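Local coordinates for coenzyme F420-dependent N(5),N(10)-methenyltetrahydromethanopterin reductase-related protein (Desulfurobacterium thermolithotrophum DSM 11699, PDB 6HUZ) that binds the iron-guanylylpyridinol cofactor and, as a bacterial paralog of [Fe]-hydrogenase, uses tetrahydrofolate derivatives as substrates, at residues Y6-L11 with E27-G32; P51-V56 with V69-D74; A78-E83 with L104-E109; I113-T118 with F142-P147. All coordinates share one frame; numbering follows the deposited sequence.

Contact 1: residues Y6-L11 with E27-G32. With FE9 (iron-guanylyl pyridinol cofactor), chain B.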
# COMPACT_ATOMS: atom_id res chain seq x y z
N TYR A 6 29.71 -12.27 9.12
CA TYR A 6 29.81 -11.54 10.38
C TYR A 6 28.56 -11.81 11.17
O TYR A 6 27.51 -11.40 10.72
CB TYR A 6 29.98 -10.04 10.09
CG TYR A 6 31.40 -9.70 9.69
CD1 TYR A 6 32.37 -9.46 10.65
CD2 TYR A 6 31.77 -9.64 8.35
CE1 TYR A 6 33.69 -9.20 10.28
CE2 TYR A 6 33.09 -9.37 7.98
CZ TYR A 6 34.04 -9.12 8.95
OH TYR A 6 35.34 -8.85 8.58
N GLY A 7 28.66 -12.51 12.30
CA GLY A 7 27.51 -12.84 13.14
C GLY A 7 27.15 -14.31 13.12
O GLY A 7 26.92 -14.88 12.06
N PHE A 8 27.11 -14.96 14.29
CA PHE A 8 26.79 -16.39 14.34
C PHE A 8 25.30 -16.66 14.11
O PHE A 8 24.94 -17.64 13.46
CB PHE A 8 27.18 -16.98 15.71
CG PHE A 8 27.19 -18.49 15.77
CD1 PHE A 8 28.33 -19.22 15.40
CD2 PHE A 8 26.07 -19.20 16.19
CE1 PHE A 8 28.35 -20.61 15.48
CE2 PHE A 8 26.09 -20.59 16.25
CZ PHE A 8 27.23 -21.29 15.90
N GLY A 9 24.47 -15.81 14.71
CA GLY A 9 23.02 -15.88 14.69
C GLY A 9 22.64 -16.12 16.14
O GLY A 9 23.40 -16.79 16.85
N SER A 10 21.52 -15.58 16.64
CA SER A 10 21.16 -15.78 18.04
C SER A 10 20.62 -17.17 18.39
O SER A 10 19.48 -17.50 18.09
CB SER A 10 20.17 -14.73 18.51
OG SER A 10 19.54 -15.10 19.72
N LEU A 11 21.42 -17.96 19.08
CA LEU A 11 21.00 -19.31 19.49
C LEU A 11 19.68 -19.28 20.32
O LEU A 11 18.76 -20.05 20.05
CB LEU A 11 22.10 -19.97 20.32
CG LEU A 11 23.33 -20.41 19.53
CD1 LEU A 11 24.52 -20.62 20.47
CD2 LEU A 11 23.07 -21.70 18.78
N GLU A 27 17.63 -28.03 12.18
CA GLU A 27 18.21 -28.03 13.53
C GLU A 27 19.19 -26.92 13.70
O GLU A 27 19.82 -26.54 12.72
CB GLU A 27 19.08 -29.28 13.71
CG GLU A 27 18.32 -30.57 13.73
CD GLU A 27 19.24 -31.72 14.05
OE1 GLU A 27 19.15 -32.24 15.18
OE2 GLU A 27 20.07 -32.08 13.18
N PRO A 28 19.44 -26.46 14.95
CA PRO A 28 20.45 -25.43 15.14
C PRO A 28 21.80 -25.99 14.70
O PRO A 28 21.97 -27.22 14.63
CB PRO A 28 20.38 -25.10 16.65
CG PRO A 28 19.73 -26.26 17.26
CD PRO A 28 18.81 -26.85 16.23
N PRO A 29 22.76 -25.13 14.34
CA PRO A 29 22.72 -23.66 14.39
C PRO A 29 22.06 -23.03 13.17
O PRO A 29 22.25 -23.47 12.04
CB PRO A 29 24.20 -23.30 14.49
CG PRO A 29 24.87 -24.35 13.63
CD PRO A 29 24.08 -25.62 13.91
N TYR A 30 21.29 -21.98 13.41
CA TYR A 30 20.57 -21.24 12.39
C TYR A 30 21.23 -19.88 12.19
O TYR A 30 21.94 -19.40 13.08
CB TYR A 30 19.13 -21.00 12.86
CG TYR A 30 18.30 -22.26 12.98
CD1 TYR A 30 17.84 -22.92 11.84
CD2 TYR A 30 17.88 -22.73 14.22
CE1 TYR A 30 17.02 -24.04 11.94
CE2 TYR A 30 17.08 -23.87 14.33
CZ TYR A 30 16.64 -24.51 13.19
OH TYR A 30 15.83 -25.63 13.30
N GLY A 31 20.97 -19.27 11.04
CA GLY A 31 21.50 -17.94 10.73
C GLY A 31 22.84 -17.91 10.03
O GLY A 31 23.10 -18.74 9.16
N GLY A 32 23.68 -16.96 10.40
CA GLY A 32 25.00 -16.77 9.81
C GLY A 32 25.85 -18.01 9.84
O GLY A 32 26.55 -18.31 8.88
O2 FE9 B . 15.99 -12.93 12.33
FE FE9 B . 16.73 -12.65 9.20
C1F FE9 B . 17.09 -14.43 9.39
O1F FE9 B . 17.32 -15.54 9.51
C2F FE9 B . 15.99 -13.02 7.57
O2F FE9 B . 15.56 -13.26 6.55
C8 FE9 B . 18.42 -12.20 8.44
O18 FE9 B . 18.67 -12.35 7.26
C7 FE9 B . 19.48 -11.62 9.36
C6 FE9 B . 18.95 -11.79 10.75
N1 FE9 B . 17.65 -12.29 10.89
C5 FE9 B . 19.80 -11.46 11.91
C5M FE9 B . 21.17 -10.89 11.69
C4 FE9 B . 19.24 -11.66 13.26
C3 FE9 B . 17.85 -12.18 13.40
C3M FE9 B . 17.22 -12.43 14.75
C2 FE9 B . 17.07 -12.50 12.15
O3P FE9 B . 20.01 -11.27 14.31
P1 FE9 B . 20.85 -12.30 15.24
O1P FE9 B . 20.29 -13.63 15.10
O2P FE9 B . 20.60 -11.84 16.77
O5' FE9 B . 22.36 -12.20 14.75
C5' FE9 B . 23.17 -11.07 15.01
C4' FE9 B . 24.56 -11.60 15.34
O4' FE9 B . 25.48 -10.52 15.43
C1' FE9 B . 26.44 -10.86 16.42
C2' FE9 B . 25.62 -11.54 17.50
O2' FE9 B . 26.39 -12.35 18.40
C3' FE9 B . 24.62 -12.33 16.68
O3' FE9 B . 25.03 -13.69 16.46
N9A FE9 B . 27.19 -9.66 16.82
C4A FE9 B . 28.30 -9.30 16.21
N3A FE9 B . 29.04 -9.88 15.24
C2A FE9 B . 30.20 -9.29 14.86
N2A FE9 B . 30.89 -9.88 13.86
N1A FE9 B . 30.67 -8.16 15.41
C6A FE9 B . 30.05 -7.53 16.43
O6A FE9 B . 30.49 -6.48 16.91
C5A FE9 B . 28.77 -8.08 16.88
N7A FE9 B . 27.85 -7.77 17.81
C8A FE9 B . 26.90 -8.74 17.76
O HOH W 1 22.50 -19.49 15.94
O HOH W 2 14.73 -12.28 10.15
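The Phe-8 ring and Pro-29 meet at an oblique angle, ring atom CE2 lying 3.7 Å from Pro-29 CB. The Phe-8 side chain sets out away from the other loop, but CG stands anti to the backbone N (chi1 -167°), and the far side of the ring, CE2 and CZ, comes back to the proline. Over one face of the Tyr-30 ring, offset toward the rim, sits Glu-27 O, 3.8 Å above the plane, while Tyr-30 OH bonds to Gly-25 O. The Tyr-6 ring meets the cofactor at its edge, CD1 lying 3.6 Å from FE9 N2A in the ring plane. Residues 6-11 form the glycine-rich loop after the first strand of a Rossmann-like fold, and its backbone holds the cofactor: Gly-9 N donates to the ribose O3' (2.8 Å) and Ser-10 N to the phosphate O1P (2.8 Å). Glycines let the two loops run close, Gly-9 CA and Gly-31 CA being 4.7 Å apart. Across this gap Gly-32 CA sends its C-H toward Gly-7 O (3.5 Å, 158° at H). One water donates to Tyr-30 O at 2.9 Å and, weakly, to Gly-9 O.

Contact 2: residues P51-V56 with V69-D74. With FE9 (iron-guanylyl pyridinol cofactor), chain B.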
# COMPACT_ATOMS: atom_id res chain seq x y z
N PRO A 51 31.90 -11.73 18.15
CA PRO A 51 32.54 -11.52 19.46
C PRO A 51 32.17 -12.51 20.55
O PRO A 51 32.90 -12.63 21.51
CB PRO A 51 32.06 -10.11 19.85
CG PRO A 51 30.81 -9.92 19.15
CD PRO A 51 30.98 -10.63 17.82
N ASN A 52 31.03 -13.20 20.41
CA ASN A 52 30.56 -14.14 21.42
C ASN A 52 30.72 -15.61 21.07
O ASN A 52 29.98 -16.44 21.59
CB ASN A 52 29.10 -13.82 21.74
CG ASN A 52 28.79 -12.35 21.92
OD1 ASN A 52 28.96 -11.77 22.99
ND2 ASN A 52 28.35 -11.69 20.86
N ILE A 53 31.68 -15.96 20.21
CA ILE A 53 31.93 -17.36 19.85
C ILE A 53 32.11 -18.27 21.10
O ILE A 53 31.70 -19.43 21.08
CB ILE A 53 33.19 -17.43 18.93
CG1 ILE A 53 32.83 -17.17 17.45
CG2 ILE A 53 33.94 -18.73 19.09
CD1 ILE A 53 31.78 -18.06 16.84
N ASP A 54 32.71 -17.76 22.17
CA ASP A 54 32.90 -18.58 23.38
C ASP A 54 31.58 -18.94 24.11
O ASP A 54 31.58 -19.84 24.94
CB ASP A 54 33.91 -17.94 24.34
CG ASP A 54 35.35 -18.12 23.90
OD1 ASP A 54 35.58 -18.60 22.76
OD2 ASP A 54 36.26 -17.80 24.71
N LYS A 55 30.47 -18.27 23.79
CA LYS A 55 29.18 -18.58 24.41
C LYS A 55 28.47 -19.71 23.64
O LYS A 55 27.52 -20.30 24.16
CB LYS A 55 28.28 -17.33 24.47
CG LYS A 55 28.75 -16.31 25.50
CD LYS A 55 27.97 -15.00 25.42
CE LYS A 55 28.79 -13.81 25.86
NZ LYS A 55 27.96 -12.77 26.54
N VAL A 56 28.95 -20.04 22.41
CA VAL A 56 28.35 -21.10 21.60
C VAL A 56 28.71 -22.44 22.24
O VAL A 56 29.90 -22.70 22.46
CB VAL A 56 28.87 -21.04 20.14
CG1 VAL A 56 28.34 -22.21 19.31
CG2 VAL A 56 28.52 -19.71 19.49
N VAL A 69 34.77 -24.15 8.54
CA VAL A 69 34.61 -22.74 8.91
C VAL A 69 35.65 -22.33 9.95
O VAL A 69 35.80 -22.99 10.97
CB VAL A 69 33.18 -22.44 9.45
CG1 VAL A 69 33.08 -21.01 9.98
CG2 VAL A 69 32.12 -22.68 8.38
N LYS A 70 36.33 -21.21 9.70
CA LYS A 70 37.32 -20.69 10.62
C LYS A 70 36.60 -19.75 11.57
O LYS A 70 36.02 -18.75 11.12
CB LYS A 70 38.41 -19.93 9.86
CG LYS A 70 39.61 -20.79 9.50
CD LYS A 70 40.57 -20.08 8.54
CE LYS A 70 41.21 -18.85 9.16
NZ LYS A 70 42.40 -18.39 8.40
N LEU A 71 36.58 -20.04 12.87
CA LEU A 71 35.88 -19.14 13.80
C LEU A 71 36.84 -18.14 14.42
O LEU A 71 37.96 -18.51 14.79
CB LEU A 71 35.18 -19.93 14.92
CG LEU A 71 34.14 -20.93 14.48
CD1 LEU A 71 33.62 -21.72 15.66
CD2 LEU A 71 32.97 -20.23 13.76
N THR A 72 36.38 -16.89 14.60
CA THR A 72 37.18 -15.83 15.23
C THR A 72 36.29 -14.75 15.88
O THR A 72 35.10 -14.69 15.58
CB THR A 72 38.08 -15.15 14.18
OG1 THR A 72 38.88 -14.17 14.85
CG2 THR A 72 37.29 -14.48 13.06
N THR A 73 36.88 -13.92 16.78
CA THR A 73 36.17 -12.81 17.45
C THR A 73 36.72 -11.47 16.93
O THR A 73 36.20 -10.41 17.29
CB THR A 73 36.37 -12.84 18.99
OG1 THR A 73 37.75 -12.63 19.31
CG2 THR A 73 35.86 -14.12 19.63
N ASP A 74 37.76 -11.51 16.07
CA ASP A 74 38.42 -10.33 15.51
C ASP A 74 37.83 -9.99 14.14
O ASP A 74 38.14 -10.64 13.14
CB ASP A 74 39.93 -10.63 15.40
CG ASP A 74 40.82 -9.43 15.20
OD1 ASP A 74 40.32 -8.39 14.71
OD2 ASP A 74 42.03 -9.52 15.53
O2 FE9 B . 15.99 -12.93 12.33
FE FE9 B . 16.73 -12.65 9.20
C1F FE9 B . 17.09 -14.43 9.39
O1F FE9 B . 17.32 -15.54 9.51
C2F FE9 B . 15.99 -13.02 7.57
O2F FE9 B . 15.56 -13.26 6.55
C8 FE9 B . 18.42 -12.20 8.44
O18 FE9 B . 18.67 -12.35 7.26
C7 FE9 B . 19.48 -11.62 9.36
C6 FE9 B . 18.95 -11.79 10.75
N1 FE9 B . 17.65 -12.29 10.89
C5 FE9 B . 19.80 -11.46 11.91
C5M FE9 B . 21.17 -10.89 11.69
C4 FE9 B . 19.24 -11.66 13.26
C3 FE9 B . 17.85 -12.18 13.40
C3M FE9 B . 17.22 -12.43 14.75
C2 FE9 B . 17.07 -12.50 12.15
O3P FE9 B . 20.01 -11.27 14.31
P1 FE9 B . 20.85 -12.30 15.24
O1P FE9 B . 20.29 -13.63 15.10
O2P FE9 B . 20.60 -11.84 16.77
O5' FE9 B . 22.36 -12.20 14.75
C5' FE9 B . 23.17 -11.07 15.01
C4' FE9 B . 24.56 -11.60 15.34
O4' FE9 B . 25.48 -10.52 15.43
C1' FE9 B . 26.44 -10.86 16.42
C2' FE9 B . 25.62 -11.54 17.50
O2' FE9 B . 26.39 -12.35 18.40
C3' FE9 B . 24.62 -12.33 16.68
O3' FE9 B . 25.03 -13.69 16.46
N9A FE9 B . 27.19 -9.66 16.82
C4A FE9 B . 28.30 -9.30 16.21
N3A FE9 B . 29.04 -9.88 15.24
C2A FE9 B . 30.20 -9.29 14.86
N2A FE9 B . 30.89 -9.88 13.86
N1A FE9 B . 30.67 -8.16 15.41
C6A FE9 B . 30.05 -7.53 16.43
O6A FE9 B . 30.49 -6.48 16.91
C5A FE9 B . 28.77 -8.08 16.88
N7A FE9 B . 27.85 -7.77 17.81
C8A FE9 B . 26.90 -8.74 17.76
O HOH W 2 14.73 -12.28 10.15
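Ile-53 and Leu-71 meet at the edge of the Rossmann-like sheet, where a beta-alpha-beta crossover runs from strand 45-49 through helix 58-66 to the parallel outer strand 70-72. The loop leaving the first of these strands packs here on the second and on the turn that follows it. The Ile-53 side chain sets out toward the other segment, and its CG1, anti to the carbonyl carbon (chi1 -85°), rests 3.8 Å from Thr-72 O. The Ile-53 and Leu-71 side chains cross obliquely, Ile-53 CD1 lying 4.0 Å from Leu-71 CD2. Beyond that pair Thr-73 CG2, also anti to its carbonyl carbon, comes within 3.8 Å of Pro-51 O. No hydrogen bond joins the two segments, so van der Waals contacts alone join them, partly carbon on carbonyl oxygen. The loop has its own short 3-10 turn, in which Lys-55 N bonds to Asn-52 O at 2.9 Å. On the cofactor side, Pro-51 sets CD and CG over one face of the guanine, with CD 3.3 Å from FE9 N3A and CG 3.6 Å from FE9 C5A. Asn-52 ND2 reaches the ribose O2' at 3.2 Å, a weak bond (134° at H). The loop therefore serves two neighbours, strand and cofactor. After the strand, Asp-74 occupies the N-cap position of helix 75-79, its OD1 accepting from Glu-77 N. An ST turn leads into that cap: Asp-74 N donates to Thr-72 OG1 over 3.1 Å, nearly straight at 169°.

Contact 3: residues A78-E83 with L104-E109; sequences AAKEAE and LPYLVE
Lys-80 and Tyr-106 lie side by side and point the same way, across two loops where these enter strands 84-87 and 112-115 of the Rossmann-like parallel sheet. One loop joins helix 75-79 to strand 84-87, the other helix 95-103 to the neighbouring strand 112-115. The Lys-80 side chain sets out away from the second loop, but the bend at chi2 (-89°) brings CD toward the ring, and CE, the next carbon, lies 3.6 Å from Tyr-106 CD1. CE stands oblique to the ring, an aliphatic carbon packed on the aromatic group, and the charged end NZ forms its salt bridge with Glu-77. Ala-79 and Ala-82 form the deeper part. Leu-107 sets out away from them, yet its CD2 reaches both alanines, 3.7 Å from Ala-79 CB and 3.9 Å from Ala-82 CB. Ala-79 CB also faces Tyr-106 CB at 4.1 Å. The first loop is shaped by a type I beta turn, closed by Ala-82 N bonding to Ala-79 O at 3.0 Å. Val-108 bears directly on that turn with both methyls. CG1, anti to the carbonyl carbon (chi1 -52°), comes 3.3 Å from Lys-80 O, and CG2 meets the following peptides. No hydrogen bond crosses between the segments; farther out, Glu-83 forms a salt bridge with Lys-179, and Leu-107 O accepts a hydrogen bond from Arg-137. Two polar atoms, Val-108 N and Ala-82 O, are buried here without a partner, the latter with Val-108 CG2 at 3.5 Å.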
# COMPACT_ATOMS: atom_id res chain seq x y z
N ALA A 78 39.38 -10.70 10.40
CA ALA A 78 38.48 -11.49 9.57
C ALA A 78 38.25 -10.84 8.20
O ALA A 78 37.90 -11.54 7.25
CB ALA A 78 37.15 -11.67 10.27
N ALA A 79 38.43 -9.52 8.09
CA ALA A 79 38.22 -8.79 6.83
C ALA A 79 39.40 -8.86 5.85
O ALA A 79 39.18 -8.80 4.64
CB ALA A 79 37.92 -7.33 7.13
N LYS A 80 40.61 -8.98 6.36
CA LYS A 80 41.88 -9.01 5.62
C LYS A 80 41.90 -9.74 4.28
O LYS A 80 42.44 -9.17 3.31
CB LYS A 80 43.02 -9.53 6.50
CG LYS A 80 43.21 -8.78 7.82
CD LYS A 80 44.16 -7.59 7.72
CE LYS A 80 44.32 -6.92 9.07
NZ LYS A 80 45.72 -6.51 9.34
N GLU A 81 41.35 -10.96 4.16
CA GLU A 81 41.38 -11.61 2.82
C GLU A 81 39.95 -11.77 2.24
O GLU A 81 39.76 -12.46 1.24
CB GLU A 81 42.07 -12.98 2.84
CG GLU A 81 43.24 -13.10 3.79
CD GLU A 81 43.65 -14.54 3.98
OE1 GLU A 81 44.62 -14.97 3.32
OE2 GLU A 81 42.99 -15.25 4.77
N ALA A 82 38.96 -11.16 2.87
CA ALA A 82 37.58 -11.28 2.47
C ALA A 82 37.19 -10.64 1.12
O ALA A 82 37.32 -9.42 0.96
CB ALA A 82 36.69 -10.73 3.58
N GLU A 83 36.72 -11.46 0.16
CA GLU A 83 36.26 -10.96 -1.15
C GLU A 83 34.78 -10.61 -1.00
O GLU A 83 34.26 -9.76 -1.73
CB GLU A 83 36.34 -12.05 -2.22
CG GLU A 83 37.72 -12.39 -2.69
CD GLU A 83 37.60 -13.60 -3.59
OE1 GLU A 83 38.08 -14.68 -3.19
OE2 GLU A 83 37.00 -13.45 -4.68
N LEU A 104 35.98 -1.72 6.60
CA LEU A 104 36.14 -1.03 5.32
C LEU A 104 37.61 -0.83 4.84
O LEU A 104 37.89 -1.08 3.68
CB LEU A 104 35.39 0.31 5.38
CG LEU A 104 35.11 1.02 4.08
CD1 LEU A 104 34.14 0.24 3.23
CD2 LEU A 104 34.52 2.38 4.36
N PRO A 105 38.58 -0.38 5.67
CA PRO A 105 39.94 -0.20 5.16
C PRO A 105 40.74 -1.49 4.95
O PRO A 105 41.81 -1.43 4.34
CB PRO A 105 40.64 0.66 6.23
CG PRO A 105 39.73 0.70 7.40
CD PRO A 105 38.46 -0.02 7.10
N TYR A 106 40.26 -2.62 5.47
CA TYR A 106 40.97 -3.90 5.39
C TYR A 106 40.50 -4.88 4.33
O TYR A 106 41.23 -5.81 4.03
CB TYR A 106 40.87 -4.58 6.75
CG TYR A 106 41.42 -3.74 7.88
CD1 TYR A 106 42.77 -3.78 8.21
CD2 TYR A 106 40.59 -2.90 8.62
CE1 TYR A 106 43.28 -3.02 9.26
CE2 TYR A 106 41.08 -2.14 9.68
CZ TYR A 106 42.44 -2.20 9.99
OH TYR A 106 42.98 -1.47 11.02
N LEU A 107 39.29 -4.70 3.77
CA LEU A 107 38.77 -5.62 2.75
C LEU A 107 39.67 -5.60 1.53
O LEU A 107 40.29 -4.58 1.25
CB LEU A 107 37.30 -5.28 2.41
CG LEU A 107 36.32 -5.46 3.57
CD1 LEU A 107 34.95 -4.76 3.29
CD2 LEU A 107 36.12 -6.93 3.91
N VAL A 108 39.77 -6.73 0.81
CA VAL A 108 40.63 -6.80 -0.38
C VAL A 108 40.11 -5.91 -1.47
O VAL A 108 38.92 -5.57 -1.48
CB VAL A 108 40.82 -8.25 -0.92
CG1 VAL A 108 41.28 -9.19 0.19
CG2 VAL A 108 39.58 -8.77 -1.62
N GLU A 109 40.97 -5.51 -2.40
CA GLU A 109 40.52 -4.66 -3.49
C GLU A 109 39.32 -5.33 -4.21
O GLU A 109 39.33 -6.54 -4.41
CB GLU A 109 41.67 -4.35 -4.46
CG GLU A 109 41.34 -3.25 -5.46
CD GLU A 109 41.51 -1.82 -4.96
OE1 GLU A 109 41.97 -1.65 -3.80
OE2 GLU A 109 41.17 -0.88 -5.72

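Contact 4: residues I113-T118 with F142-P147. With FE9 (iron-guanylyl pyridinol cofactor), chain B.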
# COMPACT_ATOMS: atom_id res chain seq x y z
N ILE A 113 30.44 -5.72 0.17
CA ILE A 113 29.87 -5.79 1.51
C ILE A 113 28.38 -6.10 1.29
O ILE A 113 27.74 -5.41 0.50
CB ILE A 113 30.06 -4.44 2.26
CG1 ILE A 113 31.52 -4.29 2.72
CG2 ILE A 113 29.09 -4.31 3.44
CD1 ILE A 113 31.90 -2.88 3.20
N CYS A 114 27.83 -7.13 1.98
CA CYS A 114 26.43 -7.52 1.83
C CYS A 114 25.69 -7.40 3.11
O CYS A 114 26.19 -7.87 4.14
CB CYS A 114 26.32 -8.95 1.31
SG CYS A 114 27.11 -9.24 -0.27
N THR A 115 24.46 -6.84 3.07
CA THR A 115 23.67 -6.78 4.29
C THR A 115 22.69 -7.94 4.20
O THR A 115 22.58 -8.58 3.14
CB THR A 115 23.00 -5.44 4.48
OG1 THR A 115 22.20 -5.12 3.34
CG2 THR A 115 24.02 -4.34 4.81
N THR A 116 22.02 -8.24 5.30
CA THR A 116 21.01 -9.29 5.36
C THR A 116 19.66 -8.57 5.75
O THR A 116 19.55 -7.37 5.53
CB THR A 116 21.45 -10.41 6.31
OG1 THR A 116 21.58 -9.87 7.63
CG2 THR A 116 22.75 -11.05 5.86
N CYS A 117 18.69 -9.26 6.34
CA CYS A 117 17.41 -8.66 6.71
C CYS A 117 17.50 -7.53 7.73
O CYS A 117 16.54 -6.80 7.85
CB CYS A 117 16.45 -9.73 7.22
SG CYS A 117 16.71 -10.17 8.97
N THR A 118 18.59 -7.41 8.50
CA THR A 118 18.68 -6.37 9.53
C THR A 118 19.16 -4.98 9.09
O THR A 118 19.25 -4.09 9.95
CB THR A 118 19.63 -6.87 10.64
OG1 THR A 118 20.89 -7.19 10.04
CG2 THR A 118 19.06 -8.10 11.37
N PHE A 142 28.56 -2.80 -2.89
CA PHE A 142 27.49 -2.93 -1.89
C PHE A 142 26.33 -3.68 -2.46
O PHE A 142 25.80 -3.28 -3.48
CB PHE A 142 27.01 -1.56 -1.41
CG PHE A 142 28.10 -0.89 -0.62
CD1 PHE A 142 29.08 -0.15 -1.25
CD2 PHE A 142 28.18 -1.06 0.75
CE1 PHE A 142 30.09 0.46 -0.52
CE2 PHE A 142 29.19 -0.46 1.47
CZ PHE A 142 30.14 0.29 0.83
N SER A 143 25.91 -4.76 -1.81
CA SER A 143 24.79 -5.56 -2.28
C SER A 143 24.22 -6.33 -1.09
O SER A 143 24.37 -5.87 0.04
CB SER A 143 25.24 -6.52 -3.38
OG SER A 143 24.17 -7.25 -3.94
N THR A 144 23.55 -7.47 -1.33
CA THR A 144 22.93 -8.22 -0.24
C THR A 144 22.99 -9.72 -0.47
O THR A 144 23.13 -10.19 -1.59
CB THR A 144 21.36 -7.91 -0.10
OG1 THR A 144 20.61 -8.36 -1.26
CG2 THR A 144 21.03 -6.43 0.12
N MET A 145 22.86 -10.47 0.63
CA MET A 145 22.78 -11.92 0.59
C MET A 145 21.64 -12.15 1.57
O MET A 145 21.81 -12.77 2.60
CB MET A 145 24.10 -12.60 1.00
CG MET A 145 25.11 -12.68 -0.17
SD MET A 145 24.64 -13.68 -1.61
CE MET A 145 24.79 -15.28 -0.98
N HIS A 146 20.45 -11.60 1.21
CA HIS A 146 19.26 -11.68 2.04
C HIS A 146 18.66 -13.08 1.90
O HIS A 146 18.20 -13.45 0.82
CB HIS A 146 18.27 -10.58 1.65
CG HIS A 146 17.20 -10.38 2.68
ND1 HIS A 146 16.56 -11.45 3.27
CD2 HIS A 146 16.69 -9.22 3.17
CE1 HIS A 146 15.66 -10.92 4.08
NE2 HIS A 146 15.72 -9.59 4.07
N PRO A 147 18.68 -13.87 3.00
CA PRO A 147 18.12 -15.23 2.94
C PRO A 147 16.61 -15.31 2.75
O PRO A 147 16.15 -16.35 2.27
CB PRO A 147 18.56 -15.86 4.26
CG PRO A 147 18.81 -14.73 5.18
CD PRO A 147 19.18 -13.54 4.35
O2 FE9 B . 15.99 -12.93 12.33
FE FE9 B . 16.73 -12.65 9.20
C1F FE9 B . 17.09 -14.43 9.39
O1F FE9 B . 17.32 -15.54 9.51
C2F FE9 B . 15.99 -13.02 7.57
O2F FE9 B . 15.56 -13.26 6.55
C8 FE9 B . 18.42 -12.20 8.44
O18 FE9 B . 18.67 -12.35 7.26
C7 FE9 B . 19.48 -11.62 9.36
C6 FE9 B . 18.95 -11.79 10.75
N1 FE9 B . 17.65 -12.29 10.89
C5 FE9 B . 19.80 -11.46 11.91
C5M FE9 B . 21.17 -10.89 11.69
C4 FE9 B . 19.24 -11.66 13.26
C3 FE9 B . 17.85 -12.18 13.40
C3M FE9 B . 17.22 -12.43 14.75
C2 FE9 B . 17.07 -12.50 12.15
O3P FE9 B . 20.01 -11.27 14.31
P1 FE9 B . 20.85 -12.30 15.24
O1P FE9 B . 20.29 -13.63 15.10
O2P FE9 B . 20.60 -11.84 16.77
O5' FE9 B . 22.36 -12.20 14.75
C5' FE9 B . 23.17 -11.07 15.01
C4' FE9 B . 24.56 -11.60 15.34
O4' FE9 B . 25.48 -10.52 15.43
C1' FE9 B . 26.44 -10.86 16.42
C2' FE9 B . 25.62 -11.54 17.50
O2' FE9 B . 26.39 -12.35 18.40
C3' FE9 B . 24.62 -12.33 16.68
O3' FE9 B . 25.03 -13.69 16.46
N9A FE9 B . 27.19 -9.66 16.82
C4A FE9 B . 28.30 -9.30 16.21
N3A FE9 B . 29.04 -9.88 15.24
C2A FE9 B . 30.20 -9.29 14.86
N2A FE9 B . 30.89 -9.88 13.86
N1A FE9 B . 30.67 -8.16 15.41
C6A FE9 B . 30.05 -7.53 16.43
O6A FE9 B . 30.49 -6.48 16.91
C5A FE9 B . 28.77 -8.08 16.88
N7A FE9 B . 27.85 -7.77 17.81
C8A FE9 B . 26.90 -8.74 17.76
O HOH W 2 14.73 -12.28 10.15
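Ile-113 O receives Ser-143 N at 3.0 Å, with 166° at the hydrogen, and also a CA-H contact from Phe-142. The ladder goes on with Thr-115 N donating to Ser-143 O (3.2 Å) and Met-145 N to Thr-115 O (3.2 Å), which registers strands 113-115 and 142-144 as parallel neighbours at the end of the Rossmann-like sheet. Their short axes diverge by 39°. Ile-113 and Phe-142 lie side by side, Ile-113 CD1 4.0 Å from Phe-142 CE2. Cys-114, on the opposite face from Ile-113, brings SG 4.0 Å from CG of Met-145, just past the strand. Beyond the strands both segments become loops that line the metal site. Cys-117 SG, set between the backbone N and the carbonyl carbon (chi1 82°), binds the iron, FE9 FE, at 2.5 Å. Cys-117 N donates to the acyl oxygen O18 of the cofactor at 3.2 Å. The His-146 ring lies against this residue: Cys-117 N sits over one face, offset toward the rim, and His-146 NE2 is 3.2 Å from Cys-117 CB. The ring's rotation is fixed from both nitrogens, NE2 bonding to Asp-204 OD1 and ND1 to Ala-148 N. A water is also bound to the iron and donates to the pyridinol O2. Because methenyltetrahydrofolate touches Cys-117 as well, the site holds the metal close to the substrate, and the N-H on O18 would be expected to pull electron density toward O18 and so probably make the acyl group a weaker donor to the iron.

How the contacts relate
Following the chain from the N terminus, each contact closes before the next opens, so none nest or cross. Contact 1 closes the loop over helices 11-17 and 20-23. Contact 2 closes the crossover through helix 58-66, and Phe-8 joins the two by packing on Ile-53 and Val-56. Contact 3 begins in the last residues of helix 75-79 and closes the span holding strand 84-87 and helix 95-103; Ala-78 touches Thr-72 of contact 2, and Tyr-6 of contact 1 reaches Ala-79. Contact 4 closes the crossover through helices 121-127 and 129-135, joining strands 112-115 and 141-144, with Leu-104 and Leu-107 of contact 3 resting on Ile-113. Contacts 1, 2 and 4 reach the cofactor, contact 4 alone of the four supplying a protein ligand to the iron.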